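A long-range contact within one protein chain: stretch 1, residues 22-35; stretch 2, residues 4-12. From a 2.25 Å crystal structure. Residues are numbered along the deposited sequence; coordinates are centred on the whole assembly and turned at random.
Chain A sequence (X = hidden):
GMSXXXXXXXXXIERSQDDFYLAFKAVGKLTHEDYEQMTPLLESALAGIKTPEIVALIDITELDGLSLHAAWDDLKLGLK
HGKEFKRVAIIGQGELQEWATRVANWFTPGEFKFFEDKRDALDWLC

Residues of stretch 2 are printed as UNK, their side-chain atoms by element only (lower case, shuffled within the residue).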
ATOM      1  N   LEU A  22      14.095 -21.598  -4.203  1.00 49.79           N
ATOM      2  CA  LEU A  22      12.942 -20.816  -3.844  1.00 49.29           C
ATOM      3  C   LEU A  22      12.904 -19.635  -4.805  1.00 50.04           C
ATOM      4  O   LEU A  22      13.917 -18.983  -5.022  1.00 52.56           O
ATOM      5  CB  LEU A  22      13.055 -20.405  -2.374  1.00 49.08           C
ATOM      6  CG  LEU A  22      11.866 -19.728  -1.737  1.00 49.49           C
ATOM      7  CD1 LEU A  22      10.630 -20.572  -1.857  1.00 53.95           C
ATOM      8  CD2 LEU A  22      12.168 -19.346  -0.251  1.00 57.29           C
ATOM      9  N   ALA A  23      11.751 -19.419  -5.440  1.00 48.12           N
ATOM     10  CA  ALA A  23      11.619 -18.372  -6.448  1.00 48.71           C
ATOM     11  C   ALA A  23      10.597 -17.364  -6.042  1.00 47.64           C
ATOM     12  O   ALA A  23       9.507 -17.719  -5.560  1.00 49.64           O
ATOM     13  CB  ALA A  23      11.227 -18.971  -7.810  1.00 49.17           C
ATOM     14  N   PHE A  24      10.957 -16.105  -6.245  1.00 49.07           N
ATOM     15  CA  PHE A  24      10.073 -14.982  -5.998  1.00 49.07           C
ATOM     16  C   PHE A  24      10.050 -14.131  -7.239  1.00 48.79           C
ATOM     17  O   PHE A  24      11.043 -14.024  -7.971  1.00 49.30           O
ATOM     18  CB  PHE A  24      10.603 -14.071  -4.893  1.00 49.72           C
ATOM     19  CG  PHE A  24      10.828 -14.753  -3.585  1.00 51.33           C
ATOM     20  CD1 PHE A  24      11.987 -15.444  -3.361  1.00 49.32           C
ATOM     21  CD2 PHE A  24       9.891 -14.638  -2.557  1.00 50.21           C
ATOM     22  CE1 PHE A  24      12.203 -16.059  -2.154  1.00 52.48           C
ATOM     23  CE2 PHE A  24      10.098 -15.242  -1.332  1.00 56.85           C
ATOM     24  CZ  PHE A  24      11.256 -15.956  -1.133  1.00 56.70           C
ATOM     25  N   LYS A  25       8.919 -13.486  -7.451  1.00 50.40           N
ATOM     26  CA  LYS A  25       8.783 -12.524  -8.515  1.00 51.20           C
ATOM     27  C   LYS A  25       7.930 -11.416  -7.936  1.00 50.37           C
ATOM     28  O   LYS A  25       6.750 -11.620  -7.638  1.00 52.20           O
ATOM     29  CB  LYS A  25       8.160 -13.084  -9.795  1.00 52.35           C
ATOM     30  CG  LYS A  25       8.137 -11.995 -10.861  1.00 49.89           C
ATOM     31  CD  LYS A  25       7.478 -12.366 -12.133  1.00 55.69           C
ATOM     32  CE  LYS A  25       7.708 -11.196 -13.123  1.00 53.55           C
ATOM     33  NZ  LYS A  25       7.088 -11.450 -14.390  1.00 58.71           N
ATOM     34  N   ALA A  26       8.553 -10.251  -7.789  1.00 49.46           N
ATOM     35  CA  ALA A  26       7.948  -9.077  -7.199  1.00 49.55           C
ATOM     36  C   ALA A  26       7.527  -8.114  -8.319  1.00 52.45           C
ATOM     37  O   ALA A  26       8.346  -7.707  -9.154  1.00 49.59           O
ATOM     38  CB  ALA A  26       8.930  -8.432  -6.291  1.00 49.60           C
ATOM     39  N   VAL A  27       6.242  -7.758  -8.319  1.00 51.75           N
ATOM     40  CA  VAL A  27       5.672  -6.937  -9.383  1.00 51.40           C
ATOM     41  C   VAL A  27       4.936  -5.702  -8.881  1.00 50.11           C
ATOM     42  O   VAL A  27       4.142  -5.769  -7.964  1.00 50.99           O
ATOM     43  CB  VAL A  27       4.658  -7.772 -10.186  1.00 50.69           C
ATOM     44  CG1 VAL A  27       4.035  -6.938 -11.288  1.00 52.67           C
ATOM     45  CG2 VAL A  27       5.336  -9.025 -10.748  1.00 55.90           C
ATOM     46  N   GLY A  28       5.197  -4.574  -9.516  1.00 50.77           N
ATOM     47  CA  GLY A  28       4.498  -3.328  -9.203  1.00 48.79           C
ATOM     48  C   GLY A  28       4.927  -2.722  -7.895  1.00 47.57           C
ATOM     49  O   GLY A  28       6.081  -2.826  -7.530  1.00 42.79           O
ATOM     50  N   LYS A  29       3.974  -2.093  -7.201  1.00 49.16           N
ATOM     51  CA  LYS A  29       4.209  -1.418  -5.927  1.00 46.77           C
ATOM     52  C   LYS A  29       3.651  -2.322  -4.829  1.00 46.75           C
ATOM     53  O   LYS A  29       2.453  -2.466  -4.677  1.00 44.55           O
ATOM     54  CB  LYS A  29       3.521  -0.045  -5.963  1.00 49.49           C
ATOM     55  CG  LYS A  29       3.688   0.804  -4.692  1.00 57.69           C
ATOM     56  CD  LYS A  29       5.104   1.220  -4.406  1.00 59.94           C
ATOM     57  CE  LYS A  29       5.122   2.481  -3.540  1.00 60.75           C
ATOM     58  NZ  LYS A  29       6.443   2.751  -2.951  1.00 65.27           N
ATOM     59  N   LEU A  30       4.557  -2.935  -4.069  1.00 49.48           N
ATOM     60  CA  LEU A  30       4.212  -3.934  -3.063  1.00 47.10           C
ATOM     61  C   LEU A  30       3.592  -3.280  -1.843  1.00 46.42           C
ATOM     62  O   LEU A  30       4.015  -2.184  -1.438  1.00 49.01           O
ATOM     63  CB  LEU A  30       5.459  -4.729  -2.643  1.00 43.73           C
ATOM     64  CG  LEU A  30       6.253  -5.355  -3.797  1.00 41.57           C
ATOM     65  CD1 LEU A  30       7.368  -6.260  -3.197  1.00 46.00           C
ATOM     66  CD2 LEU A  30       5.407  -6.185  -4.702  1.00 44.64           C
ATOM     67  N   THR A  31       2.576  -3.956  -1.302  1.00 42.36           N
ATOM     68  CA  THR A  31       1.854  -3.512  -0.142  1.00 45.52           C
ATOM     69  C   THR A  31       2.060  -4.518   0.976  1.00 46.33           C
ATOM     70  O   THR A  31       2.586  -5.610   0.765  1.00 46.40           O
ATOM     71  CB  THR A  31       0.351  -3.443  -0.408  1.00 44.51           C
ATOM     72  OG1 THR A  31      -0.091  -4.747  -0.750  1.00 45.67           O
ATOM     73  CG2 THR A  31       0.011  -2.463  -1.568  1.00 45.25           C
ATOM     74  N   HIS A  32       1.682  -4.103   2.172  1.00 44.37           N
ATOM     75  CA  HIS A  32       1.713  -4.949   3.326  1.00 47.18           C
ATOM     76  C   HIS A  32       0.827  -6.218   3.156  1.00 47.11           C
ATOM     77  O   HIS A  32       1.178  -7.320   3.601  1.00 49.39           O
ATOM     78  CB  HIS A  32       1.247  -4.111   4.507  1.00 45.52           C
ATOM     79  CG  HIS A  32       0.939  -4.913   5.724  1.00 52.34           C
ATOM     80  ND1 HIS A  32       1.914  -5.589   6.436  1.00 44.19           N
ATOM     81  CD2 HIS A  32      -0.229  -5.127   6.377  1.00 47.22           C
ATOM     82  CE1 HIS A  32       1.355  -6.191   7.469  1.00 48.67           C
ATOM     83  NE2 HIS A  32       0.065  -5.912   7.473  1.00 46.08           N
ATOM     84  N   GLU A  33      -0.302  -6.049   2.484  1.00 48.71           N
ATOM     85  CA  GLU A  33      -1.211  -7.135   2.183  1.00 50.13           C
ATOM     86  C   GLU A  33      -0.496  -8.157   1.298  1.00 48.73           C
ATOM     87  O   GLU A  33      -0.716  -9.332   1.470  1.00 52.46           O
ATOM     88  CB  GLU A  33      -2.489  -6.637   1.528  1.00 48.16           C
ATOM     89  CG  GLU A  33      -3.383  -5.766   2.457  1.00 53.22           C
ATOM     90  CD  GLU A  33      -2.767  -4.384   2.931  1.00 67.40           C
ATOM     91  OE1 GLU A  33      -1.981  -3.737   2.174  1.00 60.36           O
ATOM     92  OE2 GLU A  33      -3.100  -3.934   4.071  1.00 73.26           O
ATOM     93  N   ASP A  34       0.393  -7.715   0.411  1.00 48.08           N
ATOM     94  CA  ASP A  34       1.174  -8.643  -0.433  1.00 48.87           C
ATOM     95  C   ASP A  34       2.125  -9.468   0.416  1.00 49.00           C
ATOM     96  O   ASP A  34       2.250 -10.666   0.157  1.00 51.36           O
ATOM     97  CB  ASP A  34       1.947  -7.913  -1.559  1.00 50.17           C
ATOM     98  CG  ASP A  34       1.027  -7.191  -2.536  1.00 51.84           C
ATOM     99  OD1 ASP A  34      -0.175  -7.541  -2.599  1.00 58.07           O
ATOM    100  OD2 ASP A  34       1.499  -6.255  -3.205  1.00 47.29           O
ATOM    101  N   TYR A  35       2.822  -8.831   1.382  1.00 44.07           N
ATOM    102  CA  TYR A  35       3.711  -9.551   2.300  1.00 45.25           C
ATOM    103  C   TYR A  35       2.924 -10.501   3.189  1.00 48.58           C
ATOM    104  O   TYR A  35       3.391 -11.586   3.502  1.00 49.59           O
ATOM    105  CB  TYR A  35       4.610  -8.596   3.110  1.00 48.55           C
ATOM    106  CG  TYR A  35       5.798  -8.165   2.297  1.00 44.85           C
ATOM    107  CD1 TYR A  35       5.707  -7.095   1.395  1.00 40.24           C
ATOM    108  CD2 TYR A  35       6.975  -8.893   2.333  1.00 52.40           C
ATOM    109  CE1 TYR A  35       6.815  -6.731   0.550  1.00 44.81           C
ATOM    110  CE2 TYR A  35       8.088  -8.530   1.526  1.00 49.06           C
ATOM    111  CZ  TYR A  35       7.984  -7.448   0.638  1.00 45.84           C
ATOM    112  OH  TYR A  35       9.054  -7.102  -0.138  1.00 51.25           O
ATOM    113  N   UNK A   4      -5.725   1.463 -10.633  1.00 52.76           N
ATOM    114  CA  UNK A   4      -5.897  -0.005 -10.497  1.00 54.04           C
ATOM    115  C   UNK A   4      -4.624  -0.750 -10.938  1.00 53.16           C
ATOM    116  O   UNK A   4      -4.669  -1.716 -11.673  1.00 54.64           O
ATOM    117  c   UNK A   4      -7.148  -0.484 -11.231  1.00 54.44           C
ATOM    118  o   UNK A   4      -7.203   0.054 -12.533  1.00 59.97           O
ATOM    119  N   UNK A   5      -3.493  -0.268 -10.438  1.00 51.63           N
ATOM    120  CA  UNK A   5      -2.169  -0.808 -10.722  1.00 52.07           C
ATOM    121  C   UNK A   5      -1.961  -2.276 -10.307  1.00 51.45           C
ATOM    122  O   UNK A   5      -2.394  -2.698  -9.239  1.00 51.87           O
ATOM    123  o   UNK A   5      -2.283   0.933  -8.032  1.00 53.13           O
ATOM    124  c   UNK A   5      -1.281   0.325  -8.478  1.00 62.16           C
ATOM    125  c   UNK A   5      -1.079   0.085 -10.066  1.00 51.87           C
ATOM    126  n   UNK A   5      -0.265  -0.087  -7.671  1.00 43.88           N
ATOM    127  N   UNK A   6      -1.314  -3.051 -11.168  1.00 50.50           N
ATOM    128  CA  UNK A   6      -1.041  -4.464 -10.891  1.00 51.50           C
ATOM    129  C   UNK A   6       0.158  -4.599  -9.964  1.00 49.79           C
ATOM    130  O   UNK A   6       1.226  -4.029 -10.232  1.00 49.57           O
ATOM    131  c   UNK A   6      -0.674  -5.220 -12.168  1.00 51.19           C
ATOM    132  c   UNK A   6       0.452  -7.266 -13.035  1.00 55.84           C
ATOM    133  c   UNK A   6      -1.671  -7.483 -11.798  1.00 62.46           C
ATOM    134  c   UNK A   6      -0.370  -6.706 -11.932  1.00 53.83           C
ATOM    135  N   UNK A   7       0.019  -5.420  -8.933  1.00 48.76           N
ATOM    136  CA  UNK A   7       1.142  -5.650  -8.014  1.00 48.41           C
ATOM    137  C   UNK A   7       1.008  -6.976  -7.324  1.00 46.64           C
ATOM    138  O   UNK A   7      -0.058  -7.576  -7.329  1.00 51.27           O
ATOM    139  c   UNK A   7      -1.311  -4.721  -4.380  1.00 48.44           C
ATOM    140  c   UNK A   7      -1.215  -3.856  -6.399  1.00 36.02           C
ATOM    141  n   UNK A   7      -2.010  -4.065  -5.296  1.00 46.69           N
ATOM    142  c   UNK A   7      -0.013  -4.413  -6.138  1.00 43.64           C
ATOM    143  n   UNK A   7      -0.105  -4.963  -4.867  1.00 45.91           N
ATOM    144  c   UNK A   7       1.219  -4.520  -6.976  1.00 46.31           C
ATOM    145  N   UNK A   8       2.107  -7.444  -6.766  1.00 47.83           N
ATOM    146  CA  UNK A   8       2.114  -8.656  -5.973  1.00 47.71           C
ATOM    147  C   UNK A   8       3.452  -9.347  -5.896  1.00 46.52           C
ATOM    148  O   UNK A   8       4.413  -8.961  -6.550  1.00 48.74           O
ATOM    149  N   UNK A   9       3.486 -10.396  -5.092  1.00 47.43           N
ATOM    150  CA  UNK A   9       4.653 -11.263  -5.000  1.00 47.70           C
ATOM    151  C   UNK A   9       4.179 -12.652  -5.314  1.00 47.49           C
ATOM    152  O   UNK A   9       3.216 -13.114  -4.723  1.00 47.33           O
ATOM    153  c   UNK A   9       6.590 -12.009  -3.632  1.00 50.63           C
ATOM    154  c   UNK A   9       5.482  -9.840  -3.109  1.00 45.09           C
ATOM    155  c   UNK A   9       5.976  -9.731  -1.671  1.00 50.31           C
ATOM    156  c   UNK A   9       5.291 -11.271  -3.611  1.00 46.00           C
ATOM    157  N   UNK A  10       4.817 -13.282  -6.306  1.00 50.00           N
ATOM    158  CA  UNK A  10       4.595 -14.683  -6.623  1.00 53.15           C
ATOM    159  C   UNK A  10       5.736 -15.408  -5.918  1.00 53.10           C
ATOM    160  O   UNK A  10       6.870 -14.965  -6.015  1.00 51.13           O
ATOM    161  c   UNK A  10       4.706 -14.941  -8.146  1.00 54.40           C
ATOM    162  N   UNK A  11       5.422 -16.485  -5.206  1.00 52.49           N
ATOM    163  CA  UNK A  11       6.417 -17.330  -4.550  1.00 50.40           C
ATOM    164  C   UNK A  11       6.197 -18.786  -4.970  1.00 52.85           C
ATOM    165  O   UNK A  11       5.061 -19.263  -5.035  1.00 55.50           O
ATOM    166  c   UNK A  11       5.086 -17.561  -2.372  1.00 50.75           C
ATOM    167  c   UNK A  11       6.418 -17.191  -3.007  1.00 51.93           C
ATOM    168  c   UNK A  11       7.763 -17.707  -0.949  1.00 54.12           C
ATOM    169  c   UNK A  11       7.530 -18.025  -2.385  1.00 54.34           C
ATOM    170  N   UNK A  12       7.271 -19.486  -5.302  1.00 50.26           N
ATOM    171  CA  UNK A  12       7.156 -20.883  -5.634  1.00 48.92           C
ATOM    172  C   UNK A  12       8.477 -21.592  -5.437  1.00 48.71           C
ATOM    173  O   UNK A  12       9.478 -20.950  -5.195  1.00 50.41           O
TER
HETATM  174  O   HOH W   1       1.835  -1.392  -8.959  1.00 44.46           O
HETATM  175  O   HOH W   2       0.033  -0.893  -4.831  1.00 52.62           O
HETATM  176  O   HOH W   3       1.386 -11.312  -2.806  1.00 57.24           O

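Position 4 carries one carbon and then one oxygen, and nothing of stretch 1 lies within reach. A short hydroxyl side chain fits: Ser 4, an exposed residue at ease in solvent.

At position 5 there are two side-chain carbons, the second bearing one oxygen and one nitrogen, an amide whose nitrogen lies near Lys 29 CB and beside two waters. The residue is Asn 5. Its ND2 donates to both, at 2.8 Å to the oxygen of water 1 and 3.0 Å to that of water 2. Water 1 also accepts from Lys 29 N (2.9 Å) and water 2 donates to Lys 29 O (2.9 Å), so the amide reaches the corner of stretch 1 through solvent.

Position 6 has four carbons forked at the second, and one tip of the fork touches the side chain of Val 27. This is the pattern of Leu 6. Its CD2 lies 4.0 Å from Val 27 CG1, a modest apolar contact for an exposed residue.

Position 7 shows one carbon and then a five-membered ring of three carbons and two nitrogens, an imidazole with one nitrogen facing the carboxylate of Asp 34. This is His 7, whose ND1 donates to Asp 34 OD2 at 2.6 Å, with the carboxylate oxygen at the ring edge, where an N-H can point at it. NE2 is bonded elsewhere in the structure, so both ring nitrogens of this buried residue are satisfied.

Position 8 has no side-chain atoms, and its backbone pairs with Val 27. It is Gly 8. With phi/psi of 156/175, a CB would be jammed against the carbonyl oxygen of the preceding residue, which explains the glycine. Gly 8 N to Val 27 O is 2.9 Å, and Val 27 N to Gly 8 O is 2.8 Å.

Position 9 has four carbons forked at the first, and the end of its two-carbon arm lies over one face of the Tyr 35 ring. Hence it is Ile 9. Its CD1 is 3.8 Å from the ring centroid, while CG1 lies 4.0 Å from Leu 30 CD2. The branched aliphatic group suits this buried site, where it meets Leu 30 and side chains from both the strand (Phe 24) and the helix (Tyr 35).

A single carbon at position 10, on the same face of the sheet as the Lys 25 side chain, identifies Ala 10. Its CB is 4.3 Å from Lys 25 CB, beside a lysine whose extended chain leads away.

Position 11 repeats the fork of position 9, touching Phe 24 and Leu 22, and is Ile 11. Its CD1 approaches Phe 24 CE2 to 3.4 Å, and CG1 lies 4.0 Å from Leu 22 CD1, an apolar cluster.

Position 12 lacks a side chain, and its backbone pairs with Ala 23: Gly 12. A CB would have room here, so the contact itself does not demand glycine. Ala 23 N donates to Gly 12 O at 2.8 Å.

The contact is an antiparallel strand pair, zipped by six backbone hydrogen bonds. Ile 9 and Ile 11 share a face with Phe 24 and Ala 26. Beyond the corner at Gly 28 and Lys 29, the helix start adds a polar anchor: Asp 34 OD2 receives the His 7 bond and also accepts from Thr 31 N at 3.2 Å, tying the cap to stretch 2.

Stretch 2 4-12: SNLHGIAIG
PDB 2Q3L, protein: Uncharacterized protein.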